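Local coordinates for probable hydrogenase maturation factor HypB (Methanocaldococcus jannaschii, PDB 2HF9), which probably works as a homodimeric, metal-binding GTPase whose nucleotide hydrolysis is needed for inserting nickel into [NiFe] hydrogenases, at residues 78-81 with 82-85; 51-54 with 55-58; 57-60 with 61-65. One frame throughout, in Å; residues are numbered along the deposited sequence.

Contact 1: residues 78-81 with 82-85. With MG (magnesium ion), chain C; GSP (5'-guanosine-diphosphate-monothiophosphate), chain E.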
# COMPACT_ATOMS: atom_id res chain seq x y z
N LYS A 78 14.08 -1.88 -10.90
CA LYS A 78 15.40 -1.23 -10.94
C LYS A 78 15.65 -0.23 -9.81
O LYS A 78 16.76 -0.15 -9.31
CB LYS A 78 15.68 -0.59 -12.31
CG LYS A 78 14.75 0.56 -12.67
CD LYS A 78 15.18 1.24 -13.96
CE LYS A 78 14.22 2.37 -14.33
NZ LYS A 78 14.56 2.99 -15.64
N PHE A 79 14.62 0.53 -9.42
CA PHE A 79 14.78 1.56 -8.38
C PHE A 79 15.40 1.00 -7.10
O PHE A 79 16.38 1.53 -6.58
CB PHE A 79 13.45 2.25 -8.07
CG PHE A 79 12.90 3.05 -9.22
CD1 PHE A 79 11.85 2.57 -9.99
CD2 PHE A 79 13.44 4.30 -9.53
CE1 PHE A 79 11.34 3.31 -11.06
CE2 PHE A 79 12.94 5.04 -10.59
CZ PHE A 79 11.89 4.55 -11.36
N ASP A 80 14.83 -0.10 -6.60
CA ASP A 80 15.32 -0.70 -5.36
C ASP A 80 16.51 -1.61 -5.58
O ASP A 80 17.38 -1.71 -4.70
CB ASP A 80 14.19 -1.43 -4.65
CG ASP A 80 13.13 -0.48 -4.13
OD1 ASP A 80 13.32 0.76 -4.21
OD2 ASP A 80 12.10 -0.96 -3.63
N ALA A 81 16.56 -2.28 -6.73
CA ALA A 81 17.71 -3.10 -7.09
C ALA A 81 18.99 -2.25 -7.09
O ALA A 81 19.99 -2.64 -6.48
CB ALA A 81 17.50 -3.76 -8.45
N GLU A 82 18.93 -1.10 -7.76
CA GLU A 82 20.07 -0.18 -7.85
C GLU A 82 20.52 0.33 -6.47
O GLU A 82 21.72 0.45 -6.20
CB GLU A 82 19.76 0.99 -8.79
CG GLU A 82 19.77 0.61 -10.27
CD GLU A 82 19.23 1.70 -11.19
OE1 GLU A 82 19.14 2.87 -10.75
OE2 GLU A 82 18.90 1.39 -12.35
N ARG A 83 19.55 0.60 -5.60
CA ARG A 83 19.83 1.00 -4.21
C ARG A 83 20.57 -0.09 -3.44
O ARG A 83 21.57 0.20 -2.77
CB ARG A 83 18.54 1.41 -3.48
CG ARG A 83 18.14 2.86 -3.73
CD ARG A 83 16.74 3.19 -3.21
NE ARG A 83 16.67 3.25 -1.75
CZ ARG A 83 15.57 3.51 -1.05
NH1 ARG A 83 14.41 3.74 -1.67
NH2 ARG A 83 15.61 3.54 0.27
N MET A 84 20.11 -1.33 -3.55
CA MET A 84 20.76 -2.45 -2.86
C MET A 84 22.14 -2.77 -3.41
O MET A 84 23.03 -3.19 -2.67
CB MET A 84 19.87 -3.69 -2.91
CG MET A 84 18.56 -3.53 -2.18
SD MET A 84 17.45 -4.88 -2.53
CE MET A 84 15.92 -4.18 -1.92
N GLU A 85 22.29 -2.58 -4.72
CA GLU A 85 23.56 -2.83 -5.42
C GLU A 85 24.71 -1.95 -4.92
O GLU A 85 25.83 -2.44 -4.75
CB GLU A 85 23.38 -2.67 -6.93
CG GLU A 85 22.81 -3.89 -7.63
CD GLU A 85 22.55 -3.68 -9.11
OE1 GLU A 85 22.97 -2.65 -9.67
OE2 GLU A 85 21.92 -4.57 -9.73
MG MG C . 11.51 -0.35 -1.68
PG GSP E . 8.52 0.78 -1.85
O3B GSP E . 8.92 1.61 -0.53
S1G GSP E . 6.98 0.03 -1.62
O2G GSP E . 8.45 1.82 -3.00
O3G GSP E . 9.61 -0.25 -2.15
PB GSP E . 9.83 1.04 0.67
O1B GSP E . 8.96 0.37 1.65
O2B GSP E . 10.94 0.18 0.21
PA GSP E . 11.69 3.21 1.22
O1A GSP E . 12.83 2.50 1.83
O2A GSP E . 11.95 3.56 -0.20
O3A GSP E . 10.31 2.40 1.39
O5' GSP E . 11.36 4.50 2.11
C5' GSP E . 10.28 5.36 1.79
C4' GSP E . 10.58 6.77 2.28
O4' GSP E . 10.52 6.84 3.69
C3' GSP E . 11.97 7.27 1.89
O3' GSP E . 11.81 8.63 1.56
C2' GSP E . 12.78 7.12 3.15
O2' GSP E . 13.79 8.10 3.25
C1' GSP E . 11.74 7.34 4.23
N9 GSP E . 11.95 6.64 5.51
C8 GSP E . 12.09 5.30 5.73
N7 GSP E . 12.20 5.10 7.06
C5 GSP E . 12.11 6.30 7.69
C6 GSP E . 12.15 6.67 9.03
O6 GSP E . 12.29 5.82 9.91
N1 GSP E . 12.01 8.01 9.37
C2 GSP E . 11.85 8.96 8.38
N2 GSP E . 11.72 10.25 8.70
N3 GSP E . 11.80 8.59 7.05
C4 GSP E . 11.93 7.27 6.72
O HOH W 1 13.49 3.48 -4.28
O HOH W 2 11.87 1.61 -2.11

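Contact 2: residues 51-54 with 55-58. With MG (magnesium ion), chain C; GSP (5'-guanosine-diphosphate-monothiophosphate), chain E.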
# COMPACT_ATOMS: atom_id res chain seq x y z
N LYS A 51 10.99 -0.58 3.59
CA LYS A 51 11.61 -1.90 3.33
C LYS A 51 13.02 -1.77 2.76
O LYS A 51 13.95 -2.42 3.24
CB LYS A 51 10.74 -2.73 2.37
CG LYS A 51 9.32 -3.02 2.84
CD LYS A 51 8.56 -3.95 1.86
CE LYS A 51 8.17 -3.25 0.55
NZ LYS A 51 7.38 -2.01 0.77
N THR A 52 13.17 -0.95 1.73
CA THR A 52 14.47 -0.80 1.07
C THR A 52 15.49 -0.16 1.99
O THR A 52 16.61 -0.66 2.11
CB THR A 52 14.37 -0.03 -0.25
OG1 THR A 52 13.46 -0.72 -1.12
CG2 THR A 52 15.73 0.04 -0.94
N LEU A 53 15.11 0.92 2.66
CA LEU A 53 16.00 1.58 3.61
C LEU A 53 16.44 0.63 4.73
O LEU A 53 17.61 0.64 5.13
CB LEU A 53 15.38 2.85 4.18
CG LEU A 53 16.31 3.80 4.95
CD1 LEU A 53 17.58 4.15 4.17
CD2 LEU A 53 15.55 5.07 5.34
N LEU A 54 15.52 -0.20 5.21
CA LEU A 54 15.84 -1.21 6.21
C LEU A 54 16.84 -2.23 5.67
O LEU A 54 17.83 -2.56 6.34
CB LEU A 54 14.57 -1.93 6.71
CG LEU A 54 14.76 -3.06 7.73
CD1 LEU A 54 15.47 -2.57 9.00
CD2 LEU A 54 13.42 -3.71 8.07
N ILE A 55 16.58 -2.72 4.46
CA ILE A 55 17.47 -3.70 3.81
C ILE A 55 18.86 -3.10 3.60
O ILE A 55 19.88 -3.75 3.89
CB ILE A 55 16.84 -4.24 2.49
CG1 ILE A 55 15.75 -5.26 2.81
CG2 ILE A 55 17.91 -4.87 1.59
CD1 ILE A 55 14.85 -5.61 1.63
N GLU A 56 18.90 -1.85 3.14
CA GLU A 56 20.15 -1.10 2.96
C GLU A 56 20.96 -1.04 4.25
O GLU A 56 22.15 -1.35 4.26
CB GLU A 56 19.88 0.32 2.45
CG GLU A 56 19.45 0.40 1.00
CD GLU A 56 19.25 1.83 0.54
OE1 GLU A 56 20.01 2.27 -0.34
OE2 GLU A 56 18.36 2.52 1.06
N LYS A 57 20.30 -0.64 5.34
CA LYS A 57 20.93 -0.57 6.65
C LYS A 57 21.41 -1.94 7.14
O LYS A 57 22.50 -2.05 7.70
CB LYS A 57 20.00 0.08 7.69
CG LYS A 57 19.70 1.56 7.44
CD LYS A 57 20.93 2.43 7.59
CE LYS A 57 20.60 3.91 7.48
NZ LYS A 57 21.84 4.72 7.62
N LEU A 58 20.59 -2.97 6.92
CA LEU A 58 20.97 -4.33 7.27
C LEU A 58 22.20 -4.83 6.51
O LEU A 58 23.11 -5.43 7.11
CB LEU A 58 19.80 -5.30 7.11
CG LEU A 58 18.66 -5.18 8.13
CD1 LEU A 58 17.50 -6.07 7.71
CD2 LEU A 58 19.12 -5.53 9.54
MG MG C . 11.51 -0.35 -1.68
PG GSP E . 8.52 0.78 -1.85
O3B GSP E . 8.92 1.61 -0.53
S1G GSP E . 6.98 0.03 -1.62
O2G GSP E . 8.45 1.82 -3.00
O3G GSP E . 9.61 -0.25 -2.15
PB GSP E . 9.83 1.04 0.67
O1B GSP E . 8.96 0.37 1.65
O2B GSP E . 10.94 0.18 0.21
PA GSP E . 11.69 3.21 1.22
O1A GSP E . 12.83 2.50 1.83
O2A GSP E . 11.95 3.56 -0.20
O3A GSP E . 10.31 2.40 1.39
O5' GSP E . 11.36 4.50 2.11
C5' GSP E . 10.28 5.36 1.79
C4' GSP E . 10.58 6.77 2.28
O4' GSP E . 10.52 6.84 3.69
C3' GSP E . 11.97 7.27 1.89
O3' GSP E . 11.81 8.63 1.56
C2' GSP E . 12.78 7.12 3.15
O2' GSP E . 13.79 8.10 3.25
C1' GSP E . 11.74 7.34 4.23
N9 GSP E . 11.95 6.64 5.51
C8 GSP E . 12.09 5.30 5.73
N7 GSP E . 12.20 5.10 7.06
C5 GSP E . 12.11 6.30 7.69
C6 GSP E . 12.15 6.67 9.03
O6 GSP E . 12.29 5.82 9.91
N1 GSP E . 12.01 8.01 9.37
C2 GSP E . 11.85 8.96 8.38
N2 GSP E . 11.72 10.25 8.70
N3 GSP E . 11.80 8.59 7.05
C4 GSP E . 11.93 7.27 6.72
O HOH W 2 11.87 1.61 -2.11

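Contact 3: residues 57-60 with 61-65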
# COMPACT_ATOMS: atom_id res chain seq x y z
N LYS A 57 20.30 -0.64 5.34
CA LYS A 57 20.93 -0.57 6.65
C LYS A 57 21.41 -1.94 7.14
O LYS A 57 22.50 -2.05 7.70
CB LYS A 57 20.00 0.08 7.69
CG LYS A 57 19.70 1.56 7.44
CD LYS A 57 20.93 2.43 7.59
CE LYS A 57 20.60 3.91 7.48
NZ LYS A 57 21.84 4.72 7.62
N LEU A 58 20.59 -2.97 6.92
CA LEU A 58 20.97 -4.33 7.27
C LEU A 58 22.20 -4.83 6.51
O LEU A 58 23.11 -5.43 7.11
CB LEU A 58 19.80 -5.30 7.11
CG LEU A 58 18.66 -5.18 8.13
CD1 LEU A 58 17.50 -6.07 7.71
CD2 LEU A 58 19.12 -5.53 9.54
N ILE A 59 22.23 -4.59 5.20
CA ILE A 59 23.41 -4.90 4.38
C ILE A 59 24.67 -4.24 4.96
O ILE A 59 25.65 -4.93 5.26
CB ILE A 59 23.23 -4.48 2.90
CG1 ILE A 59 22.14 -5.33 2.23
CG2 ILE A 59 24.55 -4.63 2.11
CD1 ILE A 59 21.57 -4.72 0.95
N ASP A 60 24.63 -2.92 5.13
CA ASP A 60 25.76 -2.15 5.66
C ASP A 60 26.31 -2.73 6.96
O ASP A 60 27.52 -2.77 7.17
CB ASP A 60 25.36 -0.69 5.90
CG ASP A 60 25.17 0.08 4.62
OD1 ASP A 60 25.43 -0.47 3.53
OD2 ASP A 60 24.75 1.26 4.69
N ASN A 61 25.41 -3.17 7.83
CA ASN A 61 25.80 -3.54 9.18
C ASN A 61 26.06 -5.04 9.38
O ASN A 61 26.59 -5.44 10.42
CB ASN A 61 24.80 -2.97 10.19
CG ASN A 61 24.91 -1.45 10.30
OD1 ASN A 61 25.87 -0.92 10.86
ND2 ASN A 61 23.94 -0.73 9.72
N LEU A 62 25.75 -5.84 8.37
CA LEU A 62 25.94 -7.29 8.46
C LEU A 62 26.93 -7.85 7.44
O LEU A 62 27.33 -9.02 7.54
CB LEU A 62 24.60 -8.03 8.33
CG LEU A 62 23.58 -7.89 9.46
CD1 LEU A 62 22.21 -8.43 9.02
CD2 LEU A 62 24.06 -8.58 10.73
N LYS A 63 27.34 -7.03 6.47
CA LYS A 63 28.18 -7.50 5.36
C LYS A 63 29.59 -7.93 5.79
O LYS A 63 30.26 -8.66 5.06
CB LYS A 63 28.24 -6.48 4.22
CG LYS A 63 28.91 -5.16 4.55
CD LYS A 63 28.77 -4.20 3.38
CE LYS A 63 29.62 -2.96 3.58
NZ LYS A 63 29.41 -1.98 2.47
N ASP A 64 30.02 -7.48 6.97
CA ASP A 64 31.32 -7.87 7.52
C ASP A 64 31.30 -9.31 8.05
O ASP A 64 32.35 -9.96 8.14
CB ASP A 64 31.74 -6.91 8.64
CG ASP A 64 30.77 -6.91 9.82
OD1 ASP A 64 29.88 -6.03 9.85
OD2 ASP A 64 30.87 -7.79 10.70
N LYS A 65 30.11 -9.79 8.37
CA LYS A 65 29.90 -11.08 8.99
C LYS A 65 29.28 -12.07 8.01
O LYS A 65 29.54 -13.28 8.09
CB LYS A 65 29.00 -10.92 10.22
CG LYS A 65 28.86 -12.14 11.11
CD LYS A 65 28.19 -11.76 12.41
CE LYS A 65 27.84 -12.97 13.24
NZ LYS A 65 27.09 -12.59 14.47
O HOH W 3 29.55 -4.32 8.02

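Contact 1: residues 78-81 with 82-85
D80 and R83, one helical turn apart, extend side by side from helix 78-85 toward the nucleotide, their carboxylate and guanidinium planes turned 87° apart. D80 OD1 stands 4.1 Å from R83 NH1 but well out of the guanidinium plane, so the two attract by charge without a direct hydrogen bond. Water 1 spans them instead, accepting from NH1 in that plane and donating to OD1. D80 divides its oxygens: OD2 binds magnesium at 2.1 Å, while OD1 takes a second water, itself a magnesium ligand, and a salt bridge from K158 of the second subunit. A bend at chi3 (72°) turns the R83 head to the alpha-phosphate, where NH1 donates to GSP O2A at 2.9 Å; its NH2 is shared between a salt bridge to E56 and a weak bond to GSP O1A.

The buried part faces the sheet: A81 rests on V91 and P93, and the M84 side chain touches V91, C70 and A72, with M84 CG 3.3 Å from D80 O within the helix. K78, E82 and E85 are exposed; K78 and E82 run alongside each other, yet K78 NZ and E82 OE2 remain 5.7 Å apart, too far for a salt bridge. The arrangement is that of a P-loop GTPase magnesium site, one of its acidic ligands (E125 the other) carried on the helix of the beta-alpha-beta unit between strands 68-74 and 90-95.

Contact 2: residues 51-54 with 55-58
L53 and E56 meet obliquely, methyl against carboxylate: L53 CD1 is 3.6 Å from E56 OE2. With its CG trans to the backbone N (chi1 -167°), L53 sends its other branch forward, and CD2 comes within 3.5 Å of GSP C8 on the guanine. The E56 chain leans back along the helix, placing CG 3.2 Å from T52 O, and its OE1 forms a salt bridge with K86 outside. T52 points its two branches differently: CG2 faces E56, whereas OG1, at chi1 -58°, turns to magnesium and binds it at 2.1 Å. Farther round the helix L54 and L58 cross at an angle, L54 CG against L58 CD1 at 4.1 Å, under F211, L215 and V214 of helix 211-224.

K51 folds at chi3 and chi4 so that its ammonium comes back over the phosphates, and NZ donates to GSP O1B at 3.0 Å. The backbone N of K51 donates to that same oxygen, gripping O1B twice. An alanine here would keep the backbone bond, but would probably leave the beta-phosphate charge without its ammonium mate. Successive amides of K51, T52 and L53 donate to O1B, O2B and O1A in turn: the helix start, with the P-loop lysine and threonine, would be expected to offset the alpha- and beta-phosphate charge and hold these groups beside the magnesium.

Contact 3: residues 57-60 with 61-65
N61 grips K57 O twice. Its backbone N donates at 3.1 Å to K57 O, and its side-chain ND2 donates at 2.8 Å to that oxygen from the opposite face of the carbonyl plane. The side chain can double back because CG sits beside its own backbone N (chi1 -69°), which turns the amide toward the preceding turn. I59 O is also shared: K63 N approaches nearly head-on, while L62 N, 3.2 Å from I59 O, comes from 65° above the carbonyl plane. L62 N makes a weak bond to L58 O as well, so four-residue and three-residue spacings mix.

Such mixed spacing is common where a helix runs out, here toward the C-terminal end of helix 51-62, which follows the P-loop and leads back toward strand 68-74. K63 lays its chain over this end, with CG 3.3 Å from I59 O. Its NZ remains 4.4 Å from D60 OD1, beyond a salt bridge, and that oxygen is hydrogen-bonded to H87 instead. Water 3 donates both to D60 O, at 2.7 Å, and to D64 OD1, tying the turn to the residues after it.

On the inner side L58 CD2 lies 4.3 Å from L62 CD1. Outside this pair, F123 and L121 of strand 121-125 meet L58 and L62 respectively, I68 touches both I59 and L62, and F211 and L215 press on L58.

How the contacts relate
Contacts 2 and 3 are successive lengths of helix 51-62, sharing K57 and L58, whereas contact 1 occupies helix 78-85 beside it. Contact 2 is the buried one, its centre about 9 Å from the centre of the chain; contacts 1 and 3, their centres about 15 and 16 Å from it, are partly buried, with an apolar side against the sheet and charged residues outside. Contacts 1 and 2 supply ligands to a single magnesium ion, D80 OD2 and T52 OG1 standing 2.9 Å apart, and the R83 NH2-E56 OE2 salt bridge of 3.0 Å joins the helices. Contact 3 has no metal or nucleotide ligand, and its polar chemistry is that of a helix end.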